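Local coordinates for beta-N-acetylhexosaminidase (Beutenbergia cavernae, PDB 5BU9), which probably hydrolyses terminal non-reducing N-acetyl-D-hexosamine residues from N-acetyl-beta-D-hexosaminides, as a member of glycosyl hydrolase family 3, at residues V50-A54 with A122-I126; G92-P97 with T116-L121. All blocks are in the same frame, centred on the assembly; numbering follows the deposited sequence. Where two conformers were deposited one is given.

Contact 1: residues V50-A54 with A122-I126; sequences VDATA and AASGI
Ala-54 and Ser-124 bring their backbones almost into touch, with Ala-54 CA only 4.1 Å from Ser-124 CA, yet no hydrogen bond crosses between the two segments. In place of one, the Ala-54 CA-H points at a carbonyl: Ala-54 CA lies 3.5 Å from Ser-124 O, with an angle of 141° at the hydrogen. The small side chains allow this closeness. Ser-124 CB lies against the first turn of helix 50-61, 3.6 Å from Val-50 O, an oxygen that also accepts the backbone N-H of Ala-54. The same carbon, Ser-124 CB, packs against Thr-53 CG2 at 3.8 Å. Thr-53 divides its two branches between its neighbours: with chi1 at -59°, OG1 sits beside the backbone N and bonds back to Gly-49 O, while the methyl CG2 is presented across the contact. The setting is the TIM barrel of the family 3 hydrolases, in which helices 50-61 and 107-123 belong to successive beta-alpha units that follow neighbouring parallel strands. Helix 107-123 finishes here in a Schellman motif. Gly-125 is its C-prime residue, with phi at 86°, and Gly-125 N bonds to Ala-122 O at 3.0 Å while Ile-126 N reaches back to Leu-121 O. A side chain at Gly-125 would jam against the preceding carbonyl oxygen. In the conformer described, Ser-124 OG turns back to Leu-121 O; since a second conformer was deposited, that bond is less certain. At the more open margin Val-50 CG1 makes an apolar contact with Ala-123 CB at 4.0 Å, and Ala-54 CB rests in van der Waals contact with a backbone carbonyl, 3.9 Å from Ala-123 O. The ring of Phe-93 touches both Val-50 and Ser-124.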
loop_
_atom_site.group_PDB
_atom_site.type_symbol
_atom_site.label_atom_id
_atom_site.label_comp_id
_atom_site.label_asym_id
_atom_site.label_seq_id
_atom_site.Cartn_x
_atom_site.Cartn_y
_atom_site.Cartn_z
ATOM N N VAL A 50 10.251 16.882 10.209
ATOM C CA VAL A 50 11.027 16.332 9.095
ATOM C C VAL A 50 12.378 15.763 9.528
ATOM O O VAL A 50 12.684 14.609 9.234
ATOM C CB VAL A 50 11.220 17.393 8.000
ATOM C CG1 VAL A 50 12.281 16.942 7.032
ATOM C CG2 VAL A 50 9.913 17.615 7.260
ATOM N N ASP A 51 13.175 16.561 10.234
ATOM C CA ASP A 51 14.492 16.117 10.699
ATOM C C ASP A 51 14.418 14.892 11.616
ATOM O O ASP A 51 15.211 13.968 11.473
ATOM C CB ASP A 51 15.236 17.257 11.435
ATOM C CG ASP A 51 15.645 18.399 10.508
ATOM O OD1 ASP A 51 16.081 18.133 9.360
ATOM O OD2 ASP A 51 15.524 19.570 10.936
ATOM N N ALA A 52 13.489 14.881 12.570
ATOM C CA ALA A 52 13.387 13.745 13.482
ATOM C C ALA A 52 12.992 12.478 12.731
ATOM O O ALA A 52 13.491 11.391 13.036
ATOM C CB ALA A 52 12.399 14.026 14.574
ATOM N N THR A 53 12.116 12.629 11.741
ATOM C CA THR A 53 11.701 11.502 10.906
ATOM C C THR A 53 12.874 11.018 10.041
ATOM O O THR A 53 13.095 9.829 9.916
ATOM C CB THR A 53 10.513 11.874 10.020
ATOM O OG1 THR A 53 9.425 12.292 10.851
ATOM C CG2 THR A 53 10.067 10.673 9.137
ATOM N N ALA A 54 13.632 11.945 9.459
ATOM C CA ALA A 54 14.810 11.575 8.683
ATOM C C ALA A 54 15.783 10.759 9.507
ATOM O O ALA A 54 16.448 9.879 8.959
ATOM C CB ALA A 54 15.523 12.830 8.134
ATOM N N ALA A 122 10.096 13.441 0.916
ATOM C CA ALA A 122 11.415 13.046 0.419
ATOM C C ALA A 122 12.512 13.532 1.349
ATOM O O ALA A 122 13.487 12.835 1.569
ATOM C CB ALA A 122 11.655 13.603 -0.987
ATOM N N ALA A 123 12.366 14.740 1.883
ATOM C CA ALA A 123 13.380 15.257 2.791
ATOM C C ALA A 123 13.435 14.453 4.105
ATOM O O ALA A 123 14.471 14.413 4.755
ATOM C CB ALA A 123 13.132 16.722 3.082
ATOM N N SER A 124 12.331 13.816 4.486
ATOM C CA SER A 124 12.322 13.012 5.706
ATOM C C SER A 124 12.664 11.553 5.394
ATOM O O SER A 124 12.499 10.682 6.247
ATOM C CB SER A 124 10.964 13.100 6.413
ATOM O OG SER A 124 9.973 12.361 5.715
ATOM N N GLY A 125 13.131 11.293 4.172
ATOM C CA GLY A 125 13.561 9.954 3.772
ATOM C C GLY A 125 12.495 8.990 3.251
ATOM O O GLY A 125 12.770 7.812 2.973
ATOM N N ILE A 126 11.271 9.481 3.120
ATOM C CA ILE A 126 10.169 8.702 2.558
ATOM C C ILE A 126 10.338 8.669 1.038
ATOM O O ILE A 126 10.617 9.714 0.444
ATOM C CB ILE A 126 8.800 9.336 2.932
ATOM C CG1 ILE A 126 8.632 9.350 4.446
ATOM C CG2 ILE A 126 7.630 8.670 2.158
ATOM C CD1 ILE A 126 8.564 7.982 5.052
#

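Contact 2: residues G92-P97 with T116-L121; sequences GFSDIP and TWGAEL
Ser-94 is gripped twice by the carboxylate of Glu-120, which fastens a TIM-barrel loop, the one leading into helix 99-102, onto helix 107-123. Ser-94 N donates to Glu-120 OE1 at 2.9 Å in a nearly straight bond (170°), approaching 39° out of the carboxylate plane. The hydroxyl, Ser-94 OG, donates to Glu-120 OE2 at a very short 2.5 Å, a length to be read with caution. Both Ser-94 donors thus find acceptors on the one carboxylate. The Glu-120 chain, extended beyond CG, carries the carboxylate to Ser-94 past Phe-93, whose CD1 packs 3.8 Å from Glu-120 CB. The loop backbone is served by the Gln-86 amide: NE2 donates to Ser-94 O and OE1 accepts from Ile-96 N, while Gln-102 NE2 bonds to Pro-97 O. Trp-117 supplies the apolar half: Ile-96 CG2 stands 3.5 Å from the centroid of its six-membered ring, 3° off the normal, in a CH-pi contact. Replacing Trp-117 by an alanine is likely to strip Ile-96 CG2 and Pro-97 CD of the ring they pack on and to open a gap between loop and helix. At that ring, Pro-97 CD lies 3.8 Å from Trp-117 CZ2.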
loop_
_atom_site.group_PDB
_atom_site.type_symbol
_atom_site.label_atom_id
_atom_site.label_comp_id
_atom_site.label_asym_id
_atom_site.label_seq_id
_atom_site.Cartn_x
_atom_site.Cartn_y
_atom_site.Cartn_z
ATOM N N GLY A 92 8.238 21.393 9.611
ATOM C CA GLY A 92 8.648 21.099 8.243
ATOM C C GLY A 92 7.603 20.378 7.400
ATOM O O GLY A 92 7.801 20.170 6.206
ATOM N N PHE A 93 6.492 19.981 8.022
ATOM C CA PHE A 93 5.393 19.329 7.302
ATOM C C PHE A 93 4.190 20.251 7.177
ATOM O O PHE A 93 3.772 20.876 8.170
ATOM C CB PHE A 93 4.957 18.038 8.008
ATOM C CG PHE A 93 5.914 16.883 7.837
ATOM C CD1 PHE A 93 6.079 16.278 6.598
ATOM C CD2 PHE A 93 6.617 16.377 8.925
ATOM C CE1 PHE A 93 6.968 15.203 6.432
ATOM C CE2 PHE A 93 7.495 15.297 8.779
ATOM C CZ PHE A 93 7.670 14.715 7.523
ATOM N N SER A 94 3.632 20.339 5.972
ATOM C CA SER A 94 2.346 21.014 5.754
ATOM C C SER A 94 1.217 20.352 6.549
ATOM O O SER A 94 1.317 19.181 6.908
ATOM C CB SER A 94 1.991 21.005 4.273
ATOM O OG SER A 94 3.036 21.622 3.552
ATOM N N ASP A 95 0.157 21.100 6.851
ATOM C CA ASP A 95 -1.085 20.481 7.310
ATOM C C ASP A 95 -1.900 20.246 6.047
ATOM O O ASP A 95 -2.513 21.168 5.515
ATOM C CB ASP A 95 -1.848 21.346 8.333
ATOM C CG ASP A 95 -1.131 21.445 9.697
ATOM O OD1 ASP A 95 -0.715 20.393 10.244
ATOM O OD2 ASP A 95 -0.984 22.575 10.231
ATOM N N ILE A 96 -1.881 19.002 5.579
ATOM C CA ILE A 96 -2.492 18.609 4.327
ATOM C C ILE A 96 -3.999 18.439 4.512
ATOM O O ILE A 96 -4.417 17.752 5.414
ATOM C CB ILE A 96 -1.859 17.322 3.824
ATOM C CG1 ILE A 96 -0.331 17.462 3.792
ATOM C CG2 ILE A 96 -2.379 16.998 2.455
ATOM C CD1 ILE A 96 0.406 16.140 3.444
ATOM N N PRO A 97 -4.814 19.075 3.650
ATOM C CA PRO A 97 -6.278 18.952 3.740
ATOM C C PRO A 97 -6.774 17.532 3.429
ATOM O O PRO A 97 -5.994 16.722 2.933
ATOM C CB PRO A 97 -6.788 19.965 2.692
ATOM C CG PRO A 97 -5.600 20.367 1.885
ATOM C CD PRO A 97 -4.397 20.120 2.701
ATOM N N THR A 116 4.850 20.056 -3.228
ATOM C CA THR A 116 5.334 20.558 -1.958
ATOM C C THR A 116 5.275 19.453 -0.910
ATOM O O THR A 116 6.271 19.203 -0.234
ATOM C CB THR A 116 4.515 21.760 -1.505
ATOM O OG1 THR A 116 4.565 22.760 -2.527
ATOM C CG2 THR A 116 5.046 22.328 -0.192
ATOM N N TRP A 117 4.125 18.781 -0.790
ATOM C CA TRP A 117 3.937 17.721 0.226
ATOM C C TRP A 117 4.944 16.609 0.006
ATOM O O TRP A 117 5.547 16.092 0.944
ATOM C CB TRP A 117 2.516 17.154 0.175
ATOM C CG TRP A 117 1.505 18.206 0.388
ATOM C CD1 TRP A 117 1.687 19.380 1.057
ATOM C CD2 TRP A 117 0.157 18.226 -0.101
ATOM N NE1 TRP A 117 0.533 20.126 1.027
ATOM C CE2 TRP A 117 -0.420 19.441 0.318
ATOM C CE3 TRP A 117 -0.617 17.336 -0.847
ATOM C CZ2 TRP A 117 -1.744 19.779 0.030
ATOM C CZ3 TRP A 117 -1.922 17.675 -1.140
ATOM C CH2 TRP A 117 -2.470 18.887 -0.708
ATOM N N GLY A 118 5.132 16.249 -1.253
ATOM C CA GLY A 118 6.131 15.257 -1.610
ATOM C C GLY A 118 7.556 15.616 -1.229
ATOM O O GLY A 118 8.301 14.738 -0.782
ATOM N N ALA A 119 7.931 16.891 -1.402
ATOM C CA ALA A 119 9.287 17.365 -1.097
ATOM C C ALA A 119 9.598 17.193 0.405
ATOM O O ALA A 119 10.721 16.862 0.800
ATOM C CB ALA A 119 9.455 18.835 -1.521
ATOM N N GLU A 120 8.576 17.417 1.229
ATOM C CA GLU A 120 8.678 17.249 2.667
ATOM C C GLU A 120 8.857 15.766 2.972
ATOM O O GLU A 120 9.702 15.400 3.774
ATOM C CB GLU A 120 7.435 17.816 3.358
ATOM C CG GLU A 120 7.144 19.287 3.031
ATOM C CD GLU A 120 5.733 19.720 3.444
ATOM O OE1 GLU A 120 4.917 18.843 3.800
ATOM O OE2 GLU A 120 5.431 20.935 3.400
ATOM N N LEU A 121 8.077 14.913 2.315
ATOM C CA LEU A 121 8.242 13.470 2.498
ATOM C C LEU A 121 9.651 13.055 2.111
ATOM O O LEU A 121 10.334 12.418 2.895
ATOM C CB LEU A 121 7.224 12.688 1.688
ATOM C CG LEU A 121 5.807 12.788 2.221
ATOM C CD1 LEU A 121 4.888 11.998 1.304
ATOM C CD2 LEU A 121 5.767 12.249 3.605
#

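How the contacts relate
Helix 107-123 serves both contacts, its last turn and Schellman end in contact 1 and the turns just before it in contact 2, holding a neighbouring barrel helix and a loop. Each is partly buried: Thr-53 and Ser-124 form the inner side of contact 1, with Ala-123 at its exposed margin, while Phe-93, Ile-96, Trp-117 and Leu-121 are buried in contact 2 and Gly-92 and Thr-116 exposed. Contact 1 is small-residue and backbone packing, whereas contact 2, the larger interface, adds hydrogen bonds to a carboxylate and a CH-pi contact on an indole face. Phe-93 joins them, its CE2 lying 3.5 Å from Val-50 N. In sequence, contact 2 falls between the two segments of contact 1.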